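Local atomic coordinates of penicillin-binding protein PbpB (Mycobacterium tuberculosis, PDB entry 6KGU), a protein that makes cross-linked peptidoglycan from lipid intermediates for the cell wall and is inactivated by beta-lactam antibiotics such as aztreonam. Residues 199-202 against 203-207. Numbering follows the deposited sequence.
Sequences NDIQ and FYVQQ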
ATOM      1  N   ASN A 199      -6.012  -8.540 -13.878  1.00 35.32           N
ATOM      2  CA  ASN A 199      -7.212  -9.139 -13.302  1.00 31.69           C
ATOM      3  C   ASN A 199      -6.911 -10.439 -12.576  1.00 33.77           C
ATOM      4  O   ASN A 199      -7.565 -10.740 -11.578  1.00 30.79           O
ATOM      5  CB  ASN A 199      -8.270  -9.360 -14.383  1.00 32.10           C
ATOM      6  CG  ASN A 199      -9.032  -8.077 -14.719  1.00 40.97           C
ATOM      7  OD1 ASN A 199      -8.804  -7.028 -14.105  1.00 36.07           O
ATOM      8  ND2 ASN A 199      -9.937  -8.157 -15.686  1.00 34.77           N
ATOM      9  N   ASP A 200      -5.924 -11.212 -13.040  1.00 32.25           N
ATOM     10  CA  ASP A 200      -5.564 -12.440 -12.341  1.00 34.38           C
ATOM     11  C   ASP A 200      -4.969 -12.130 -10.973  1.00 31.58           C
ATOM     12  O   ASP A 200      -5.345 -12.733  -9.965  1.00 30.93           O
ATOM     13  CB  ASP A 200      -4.573 -13.262 -13.171  1.00 38.71           C
ATOM     14  CG  ASP A 200      -5.121 -13.643 -14.542  1.00 48.41           C
ATOM     15  OD1 ASP A 200      -6.356 -13.831 -14.677  1.00 40.22           O
ATOM     16  OD2 ASP A 200      -4.306 -13.769 -15.479  1.00 55.18           O
ATOM     17  N   ILE A 201      -4.025 -11.198 -10.923  1.00 29.69           N
ATOM     18  CA  ILE A 201      -3.464 -10.798  -9.639  1.00 28.02           C
ATOM     19  C   ILE A 201      -4.548 -10.176  -8.763  1.00 31.14           C
ATOM     20  O   ILE A 201      -4.711 -10.547  -7.593  1.00 28.04           O
ATOM     21  CB  ILE A 201      -2.265  -9.860  -9.851  1.00 30.86           C
ATOM     22  CG1 ILE A 201      -1.178 -10.609 -10.638  1.00 29.30           C
ATOM     23  CG2 ILE A 201      -1.769  -9.337  -8.507  1.00 29.55           C
ATOM     24  CD1 ILE A 201       0.025  -9.762 -11.088  1.00 29.39           C
ATOM     25  N   GLN A 202      -5.347  -9.267  -9.336  1.00 27.06           N
ATOM     26  CA  GLN A 202      -6.410  -8.627  -8.565  1.00 22.94           C
ATOM     27  C   GLN A 202      -7.356  -9.658  -7.973  1.00 24.79           C
ATOM     28  O   GLN A 202      -7.708  -9.581  -6.797  1.00 27.77           O
ATOM     29  CB  GLN A 202      -7.187  -7.635  -9.439  1.00 28.02           C
ATOM     30  CG  GLN A 202      -8.429  -7.043  -8.754  1.00 23.20           C
ATOM     31  CD  GLN A 202      -8.073  -5.939  -7.782  1.00 29.71           C
ATOM     32  OE1 GLN A 202      -7.028  -5.315  -7.919  1.00 26.05           O
ATOM     33  NE2 GLN A 202      -8.952  -5.675  -6.802  1.00 26.23           N
ATOM     34  N   PHE A 203      -7.779 -10.642  -8.781  1.00 29.28           N
ATOM     35  CA  PHE A 203      -8.739 -11.625  -8.297  1.00 27.16           C
ATOM     36  C   PHE A 203      -8.173 -12.408  -7.119  1.00 26.50           C
ATOM     37  O   PHE A 203      -8.861 -12.628  -6.113  1.00 25.91           O
ATOM     38  CB  PHE A 203      -9.151 -12.580  -9.431  1.00 30.94           C
ATOM     39  CG  PHE A 203     -10.201 -13.578  -9.019  1.00 34.05           C
ATOM     40  CD1 PHE A 203     -11.480 -13.156  -8.676  1.00 38.05           C
ATOM     41  CD2 PHE A 203      -9.913 -14.929  -8.973  1.00 43.29           C
ATOM     42  CE1 PHE A 203     -12.455 -14.063  -8.296  1.00 46.23           C
ATOM     43  CE2 PHE A 203     -10.886 -15.845  -8.595  1.00 45.50           C
ATOM     44  CZ  PHE A 203     -12.158 -15.414  -8.254  1.00 38.13           C
ATOM     45  N   TYR A 204      -6.912 -12.840  -7.225  1.00 26.32           N
ATOM     46  CA  TYR A 204      -6.313 -13.606  -6.131  1.00 27.22           C
ATOM     47  C   TYR A 204      -6.152 -12.735  -4.889  1.00 29.33           C
ATOM     48  O   TYR A 204      -6.494 -13.143  -3.773  1.00 29.78           O
ATOM     49  CB  TYR A 204      -4.955 -14.172  -6.567  1.00 25.73           C
ATOM     50  CG  TYR A 204      -4.336 -15.106  -5.555  1.00 24.57           C
ATOM     51  CD1 TYR A 204      -4.704 -16.447  -5.500  1.00 28.68           C
ATOM     52  CD2 TYR A 204      -3.382 -14.653  -4.663  1.00 29.34           C
ATOM     53  CE1 TYR A 204      -4.146 -17.314  -4.557  1.00 32.02           C
ATOM     54  CE2 TYR A 204      -2.810 -15.504  -3.727  1.00 31.81           C
ATOM     55  CZ  TYR A 204      -3.201 -16.832  -3.676  1.00 35.70           C
ATOM     56  OH  TYR A 204      -2.626 -17.662  -2.736  1.00 39.05           O
ATOM     57  N   VAL A 205      -5.619 -11.525  -5.066  1.00 24.88           N
ATOM     58  CA  VAL A 205      -5.414 -10.638  -3.920  1.00 23.01           C
ATOM     59  C   VAL A 205      -6.750 -10.288  -3.268  1.00 23.20           C
ATOM     60  O   VAL A 205      -6.877 -10.314  -2.043  1.00 28.92           O
ATOM     61  CB  VAL A 205      -4.635  -9.386  -4.358  1.00 29.06           C
ATOM     62  CG1 VAL A 205      -4.610  -8.330  -3.226  1.00 24.10           C
ATOM     63  CG2 VAL A 205      -3.200  -9.793  -4.770  1.00 29.90           C
ATOM     64  N   GLN A 206      -7.778 -10.002  -4.076  1.00 29.40           N
ATOM     65  CA  GLN A 206      -9.068  -9.594  -3.514  1.00 25.69           C
ATOM     66  C   GLN A 206      -9.694 -10.716  -2.694  1.00 24.62           C
ATOM     67  O   GLN A 206     -10.241 -10.474  -1.613  1.00 25.66           O
ATOM     68  CB  GLN A 206     -10.014  -9.142  -4.637  1.00 22.46           C
ATOM     69  CG  GLN A 206     -11.317  -8.490  -4.144  1.00 21.95           C
ATOM     70  CD  GLN A 206     -12.070  -7.749  -5.250  1.00 28.90           C
ATOM     71  OE1 GLN A 206     -11.476  -7.295  -6.238  1.00 29.06           O
ATOM     72  NE2 GLN A 206     -13.393  -7.650  -5.099  1.00 27.38           N
ATOM     73  N   GLN A 207      -9.618 -11.954  -3.195  1.00 28.57           N
ATOM     74  CA  GLN A 207     -10.083 -13.105  -2.429  1.00 32.88           C
ATOM     75  C   GLN A 207      -9.276 -13.293  -1.154  1.00 26.69           C
ATOM     76  O   GLN A 207      -9.834 -13.540  -0.080  1.00 31.42           O
ATOM     77  CB  GLN A 207      -9.972 -14.363  -3.270  1.00 33.42           C
ATOM     78  CG  GLN A 207     -10.941 -14.492  -4.387  1.00 30.39           C
ATOM     79  CD  GLN A 207     -10.693 -15.811  -5.069  1.00 47.06           C
ATOM     80  OE1 GLN A 207      -9.724 -15.956  -5.836  1.00 40.73           O
ATOM     81  NE2 GLN A 207     -11.504 -16.811  -4.731  1.00 33.02           N
TER
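Gln206 OE1 accepts two N-H groups. One comes from Gln202 NE2 at 3.1 Å, one turn earlier in the same helix, and the other from the backbone N of Ala134. The bond from Gln202 is nearly straight at hydrogen, 170°. OE1 lies almost in the amide plane of Gln202, whereas NE2 sits tilted from the carbonyl plane of Gln206. The two amide planes stand 77° apart. Both side chains start with CG anti to the backbone N. Gln202 then bends at chi2 (79°), which swings its amide along the helix toward Gln206; Gln206 stays extended to meet it. Further bonds fix both amides: Gln202 NE2 also reaches Met236 O, and Gln206 NE2 reaches Ser132 O, so that buried polar groups are satisfied and the helix is tied to residues 132-134 and to strand 233-238.

The backbone beneath is regular alpha-helix. Gln206 N donates to Gln202 O at 2.8 Å, and Val205 N to Ile201 O at 2.9 Å. Phe203 N donates to Asn199 O at 2.8 Å. On the apolar side, Ile201 CG2 touches Val205 CG2 at 4.0 Å, the two side chains lying alongside and pointing the same way.

The segments form the first turns of helix 199-216. Ile201 packs on Leu541 of helix 531-544, where Tyr204 stacks on Trp540, and Val205 touches Ile537 of that helix and Ala223 and Val225 of strand 220-227, joining this helix to the transpeptidase sheet.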